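Phosphoribosylamine--glycine ligase (Thermotoga maritima, PDB 1VKZ) catalyses the ATP-dependent ligation of glycine to 5-phosphoribosylamine, giving glycinamide ribonucleotide in the second step of de novo purine biosynthesis. Local coordinates at residues K344-F358 and K367-M379. Residues are numbered along the deposited sequence; the frame is centred on the assembly and turned at random.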
loop_
_atom_site.group_PDB
_atom_site.type_symbol
_atom_site.label_atom_id
_atom_site.label_comp_id
_atom_site.label_asym_id
_atom_site.label_seq_id
_atom_site.Cartn_x
_atom_site.Cartn_y
_atom_site.Cartn_z
ATOM N N LYS A 344 -16.849 -3.265 -15.596
ATOM C CA LYS A 344 -16.570 -4.667 -15.330
ATOM C C LYS A 344 -17.074 -5.580 -16.460
ATOM O O LYS A 344 -17.673 -5.126 -17.438
ATOM C CB LYS A 344 -17.242 -5.044 -14.012
ATOM C CG LYS A 344 -16.989 -4.039 -12.896
ATOM C CD LYS A 344 -17.211 -4.685 -11.512
ATOM C CE LYS A 344 -16.211 -4.174 -10.467
ATOM N NZ LYS A 344 -16.144 -5.057 -9.251
ATOM N N GLY A 345 -16.773 -6.864 -16.326
ATOM C CA GLY A 345 -17.362 -7.891 -17.152
ATOM C C GLY A 345 -16.785 -8.046 -18.538
ATOM O O GLY A 345 -17.335 -8.803 -19.340
ATOM N N LYS A 346 -15.697 -7.341 -18.837
ATOM C CA LYS A 346 -15.108 -7.372 -20.188
ATOM C C LYS A 346 -14.144 -8.547 -20.291
ATOM O O LYS A 346 -13.484 -8.887 -19.313
ATOM C CB LYS A 346 -14.398 -6.048 -20.487
ATOM C CG LYS A 346 -15.291 -4.786 -20.344
ATOM C CD LYS A 346 -16.183 -4.540 -21.587
ATOM C CE LYS A 346 -17.405 -3.667 -21.278
ATOM N NZ LYS A 346 -18.570 -4.408 -20.677
ATOM N N GLU A 347 -14.056 -9.167 -21.468
ATOM C CA GLU A 347 -13.325 -10.440 -21.608
ATOM C C GLU A 347 -11.814 -10.234 -21.808
ATOM O O GLU A 347 -11.396 -9.438 -22.636
ATOM C CB GLU A 347 -13.914 -11.289 -22.745
ATOM C CG GLU A 347 -13.353 -12.709 -22.795
ATOM C CD GLU A 347 -13.992 -13.557 -23.873
ATOM O OE1 GLU A 347 -15.157 -13.283 -24.247
ATOM O OE2 GLU A 347 -13.330 -14.509 -24.341
ATOM N N ILE A 348 -11.013 -10.970 -21.042
ATOM C CA ILE A 348 -9.565 -10.801 -21.024
ATOM C C ILE A 348 -8.841 -11.899 -21.780
ATOM O O ILE A 348 -8.930 -13.069 -21.434
ATOM C CB ILE A 348 -9.048 -10.781 -19.568
ATOM C CG1 ILE A 348 -9.711 -9.656 -18.768
ATOM C CG2 ILE A 348 -7.536 -10.656 -19.535
ATOM C CD1 ILE A 348 -9.814 -9.973 -17.295
ATOM N N THR A 349 -8.103 -11.510 -22.809
ATOM C CA THR A 349 -7.216 -12.427 -23.513
ATOM C C THR A 349 -5.810 -12.268 -22.955
ATOM O O THR A 349 -5.306 -11.160 -22.789
ATOM C CB THR A 349 -7.270 -12.202 -25.024
ATOM O OG1 THR A 349 -8.374 -12.939 -25.569
ATOM C CG2 THR A 349 -6.066 -12.824 -25.707
ATOM N N LEU A 350 -5.207 -13.406 -22.637
ATOM C CA LEU A 350 -3.896 -13.471 -21.994
ATOM C C LEU A 350 -2.939 -14.227 -22.888
ATOM O O LEU A 350 -3.351 -15.140 -23.600
ATOM C CB LEU A 350 -3.965 -14.233 -20.673
ATOM C CG LEU A 350 -4.564 -13.597 -19.424
ATOM C CD1 LEU A 350 -4.399 -14.613 -18.312
ATOM C CD2 LEU A 350 -3.927 -12.246 -19.039
ATOM N N PRO A 351 -1.666 -13.856 -22.868
ATOM C CA PRO A 351 -0.633 -14.629 -23.566
ATOM C C PRO A 351 -0.310 -16.012 -22.976
ATOM O O PRO A 351 -0.762 -16.357 -21.878
ATOM C CB PRO A 351 0.599 -13.721 -23.460
ATOM C CG PRO A 351 0.331 -12.842 -22.309
ATOM C CD PRO A 351 -1.126 -12.624 -22.277
ATOM N N GLU A 352 0.486 -16.786 -23.723
ATOM C CA GLU A 352 1.001 -18.082 -23.255
ATOM C C GLU A 352 1.860 -17.898 -21.996
ATOM O O GLU A 352 1.681 -18.621 -21.013
ATOM C CB GLU A 352 1.801 -18.785 -24.355
ATOM N N GLU A 353 2.768 -16.919 -22.003
ATOM C CA GLU A 353 3.606 -16.679 -20.820
ATOM C C GLU A 353 3.753 -15.198 -20.430
ATOM O O GLU A 353 3.176 -14.306 -21.058
ATOM C CB GLU A 353 4.964 -17.412 -20.941
ATOM C CG GLU A 353 5.972 -16.861 -21.942
ATOM C CD GLU A 353 7.222 -17.747 -22.024
ATOM O OE1 GLU A 353 7.760 -18.128 -20.953
ATOM O OE2 GLU A 353 7.659 -18.083 -23.151
ATOM N N GLY A 354 4.497 -14.971 -19.351
ATOM C CA GLY A 354 4.660 -13.644 -18.757
ATOM C C GLY A 354 4.298 -13.664 -17.286
ATOM O O GLY A 354 3.393 -14.370 -16.868
ATOM N N LEU A 355 5.012 -12.886 -16.496
ATOM C CA LEU A 355 4.662 -12.730 -15.122
ATOM C C LEU A 355 3.552 -11.710 -15.000
ATOM O O LEU A 355 3.765 -10.530 -15.160
ATOM C CB LEU A 355 5.868 -12.290 -14.317
ATOM C CG LEU A 355 5.623 -12.330 -12.816
ATOM C CD1 LEU A 355 5.194 -13.727 -12.401
ATOM C CD2 LEU A 355 6.900 -11.885 -12.087
ATOM N N ILE A 356 2.360 -12.185 -14.678
ATOM C CA ILE A 356 1.218 -11.326 -14.421
ATOM C C ILE A 356 0.742 -11.579 -13.008
ATOM O O ILE A 356 0.776 -12.705 -12.531
ATOM C CB ILE A 356 0.071 -11.624 -15.422
ATOM C CG1 ILE A 356 0.560 -11.473 -16.845
ATOM C CG2 ILE A 356 -1.133 -10.659 -15.213
ATOM C CD1 ILE A 356 -0.441 -11.877 -17.836
ATOM N N PHE A 357 0.348 -10.514 -12.318
ATOM C CA PHE A 357 -0.355 -10.630 -11.064
ATOM C C PHE A 357 -1.750 -10.131 -11.332
ATOM O O PHE A 357 -1.925 -9.109 -11.953
ATOM C CB PHE A 357 0.313 -9.816 -9.983
ATOM C CG PHE A 357 1.689 -10.283 -9.651
ATOM C CD1 PHE A 357 1.913 -11.604 -9.253
ATOM C CD2 PHE A 357 2.753 -9.422 -9.698
ATOM C CE1 PHE A 357 3.188 -12.044 -8.928
ATOM C CE2 PHE A 357 4.026 -9.861 -9.388
ATOM C CZ PHE A 357 4.243 -11.159 -8.998
ATOM N N PHE A 358 -2.732 -10.881 -10.863
ATOM C CA PHE A 358 -4.123 -10.632 -11.113
ATOM C C PHE A 358 -4.744 -9.965 -9.919
ATOM O O PHE A 358 -4.414 -10.266 -8.763
ATOM C CB PHE A 358 -4.833 -11.949 -11.362
ATOM C CG PHE A 358 -4.355 -12.664 -12.597
ATOM C CD1 PHE A 358 -3.279 -13.525 -12.542
ATOM C CD2 PHE A 358 -5.005 -12.495 -13.803
ATOM C CE1 PHE A 358 -2.834 -14.160 -13.652
ATOM C CE2 PHE A 358 -4.561 -13.152 -14.926
ATOM C CZ PHE A 358 -3.468 -13.982 -14.847
ATOM N N LYS A 367 -14.880 -18.031 -18.892
ATOM C CA LYS A 367 -13.934 -17.058 -19.400
ATOM C C LYS A 367 -13.373 -16.200 -18.273
ATOM O O LYS A 367 -13.876 -16.182 -17.152
ATOM C CB LYS A 367 -14.609 -16.174 -20.458
ATOM C CG LYS A 367 -14.438 -16.685 -21.869
ATOM C CD LYS A 367 -15.624 -16.376 -22.775
ATOM C CE LYS A 367 -15.397 -17.026 -24.147
ATOM N NZ LYS A 367 -16.338 -16.555 -25.210
ATOM N N LEU A 368 -12.310 -15.495 -18.599
ATOM C CA LEU A 368 -11.734 -14.538 -17.718
ATOM C C LEU A 368 -12.371 -13.184 -18.085
ATOM O O LEU A 368 -12.454 -12.836 -19.265
ATOM C CB LEU A 368 -10.215 -14.571 -17.907
ATOM C CG LEU A 368 -9.328 -13.924 -16.853
ATOM C CD1 LEU A 368 -9.770 -14.273 -15.421
ATOM C CD2 LEU A 368 -7.899 -14.346 -17.138
ATOM N N VAL A 369 -12.855 -12.464 -17.066
ATOM C CA VAL A 369 -13.515 -11.165 -17.241
ATOM C C VAL A 369 -13.013 -10.132 -16.223
ATOM O O VAL A 369 -12.562 -10.505 -15.128
ATOM C CB VAL A 369 -15.063 -11.295 -17.144
ATOM C CG1 VAL A 369 -15.565 -12.454 -18.020
ATOM C CG2 VAL A 369 -15.514 -11.494 -15.730
ATOM N N THR A 370 -13.049 -8.839 -16.570
ATOM C CA THR A 370 -12.619 -7.804 -15.615
ATOM C C THR A 370 -13.623 -7.717 -14.496
ATOM O O THR A 370 -14.806 -7.920 -14.719
ATOM C CB THR A 370 -12.468 -6.398 -16.259
ATOM O OG1 THR A 370 -13.684 -6.015 -16.902
ATOM C CG2 THR A 370 -11.421 -6.376 -17.353
ATOM N N ASN A 371 -13.145 -7.374 -13.301
ATOM C CA ASN A 371 -13.979 -7.337 -12.108
ATOM C C ASN A 371 -13.282 -6.534 -11.025
ATOM O O ASN A 371 -12.998 -7.029 -9.944
ATOM C CB ASN A 371 -14.274 -8.764 -11.626
ATOM C CG ASN A 371 -15.345 -8.817 -10.541
ATOM O OD1 ASN A 371 -16.494 -8.444 -10.771
ATOM N ND2 ASN A 371 -14.972 -9.311 -9.361
ATOM N N GLY A 372 -12.994 -5.283 -11.324
ATOM C CA GLY A 372 -12.328 -4.395 -10.377
ATOM C C GLY A 372 -11.629 -3.301 -11.143
ATOM O O GLY A 372 -11.430 -3.395 -12.370
ATOM N N GLY A 373 -11.232 -2.262 -10.427
ATOM C CA GLY A 373 -10.608 -1.099 -11.064
ATOM C C GLY A 373 -9.307 -1.424 -11.751
ATOM O O GLY A 373 -9.111 -1.104 -12.914
ATOM N N ARG A 374 -8.410 -2.029 -10.991
ATOM C CA ARG A 374 -7.143 -2.511 -11.485
ATOM C C ARG A 374 -7.299 -3.997 -11.757
ATOM O O ARG A 374 -7.662 -4.793 -10.861
ATOM C CB ARG A 374 -6.039 -2.226 -10.471
ATOM C CG ARG A 374 -5.978 -0.732 -10.167
ATOM C CD ARG A 374 -4.755 -0.249 -9.395
ATOM N NE ARG A 374 -4.787 -0.635 -7.983
ATOM C CZ ARG A 374 -3.779 -0.457 -7.142
ATOM N NH1 ARG A 374 -2.657 0.099 -7.552
ATOM N NH2 ARG A 374 -3.895 -0.846 -5.898
ATOM N N VAL A 375 -7.008 -4.363 -13.006
ATOM C CA VAL A 375 -7.301 -5.693 -13.519
ATOM C C VAL A 375 -6.058 -6.547 -13.368
ATOM O O VAL A 375 -6.044 -7.551 -12.621
ATOM C CB VAL A 375 -7.799 -5.608 -14.995
ATOM C CG1 VAL A 375 -8.329 -6.959 -15.522
ATOM C CG2 VAL A 375 -8.883 -4.584 -15.085
ATOM N N LEU A 376 -5.008 -6.127 -14.049
ATOM C CA LEU A 376 -3.772 -6.899 -14.104
ATOM C C LEU A 376 -2.543 -6.058 -13.812
ATOM O O LEU A 376 -2.476 -4.877 -14.150
ATOM C CB LEU A 376 -3.573 -7.526 -15.499
ATOM C CG LEU A 376 -4.708 -8.428 -15.953
ATOM C CD1 LEU A 376 -4.804 -8.502 -17.457
ATOM C CD2 LEU A 376 -4.550 -9.821 -15.374
ATOM N N HIS A 377 -1.537 -6.738 -13.276
ATOM C CA HIS A 377 -0.216 -6.215 -13.150
ATOM C C HIS A 377 0.667 -6.989 -14.111
ATOM O O HIS A 377 0.862 -8.176 -13.945
ATOM C CB HIS A 377 0.197 -6.359 -11.709
ATOM C CG HIS A 377 -0.752 -5.680 -10.783
ATOM N ND1 HIS A 377 -0.436 -4.512 -10.125
ATOM C CD2 HIS A 377 -2.038 -5.958 -10.467
ATOM C CE1 HIS A 377 -1.477 -4.122 -9.412
ATOM N NE2 HIS A 377 -2.460 -4.986 -9.596
ATOM N N CYS A 378 1.183 -6.297 -15.136
ATOM C CA CYS A 378 2.168 -6.871 -16.052
ATOM C C CYS A 378 3.614 -6.593 -15.612
ATOM O O CYS A 378 4.034 -5.445 -15.487
ATOM C CB CYS A 378 1.930 -6.350 -17.443
ATOM S SG CYS A 378 0.389 -6.974 -18.135
HETATM N N MSE A 379 4.357 -7.652 -15.317
HETATM C CA MSE A 379 5.709 -7.498 -14.777
HETATM C C MSE A 379 6.744 -7.659 -15.886
HETATM O O MSE A 379 6.623 -8.529 -16.743
HETATM C CB MSE A 379 6.014 -8.520 -13.661
HETATM C CG MSE A 379 4.951 -8.644 -12.553
HETATM SE SE MSE A 379 4.647 -6.971 -11.557
HETATM C CE MSE A 379 3.287 -6.408 -12.408
#
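In the antiparallel sheet of the C-terminal domain, strand 356-358 pairs with strand 374-379, while residues 345-348 run along the outer strand 367-370. F357 and H377 form a hydrogen-bonded pair, F357 N to H377 O at 2.9 Å and H377 N to F357 O at 2.7 Å. Selenomethionine M379 packs CG 3.5 Å from F357 CE2, and its SE lies 4.7 Å from the ring centroid, an oblique Met-aromatic contact; a methionine side chain is flexible enough to bend beside the ring. Where residues 345-348 flank strand 367-370, three hydrogen bonds hold T370: N to K346 O (2.8 Å), O from G345 N, and OG1, set between backbone N and carbonyl carbon (chi1 55°), from K346 N at 3.1 Å. The same torsion leaves CG2 facing I348 CD1. A valine in place of T370 would probably leave K346 N without its acceptor. I348 reaches inward, CD1 touching L368 CG and, at 3.8 Å, V375 CG1, a branched, wholly apolar group for a buried spot. L350 CD1 meets L368 CD2 at 3.7 Å. Outside, E347 and K367 make a long salt bridge. Backbone bonds thus fix the strand pair and tie 345-348 to strand 367-370, aliphatic groups pack between, and charge stays on the solvent-exposed side.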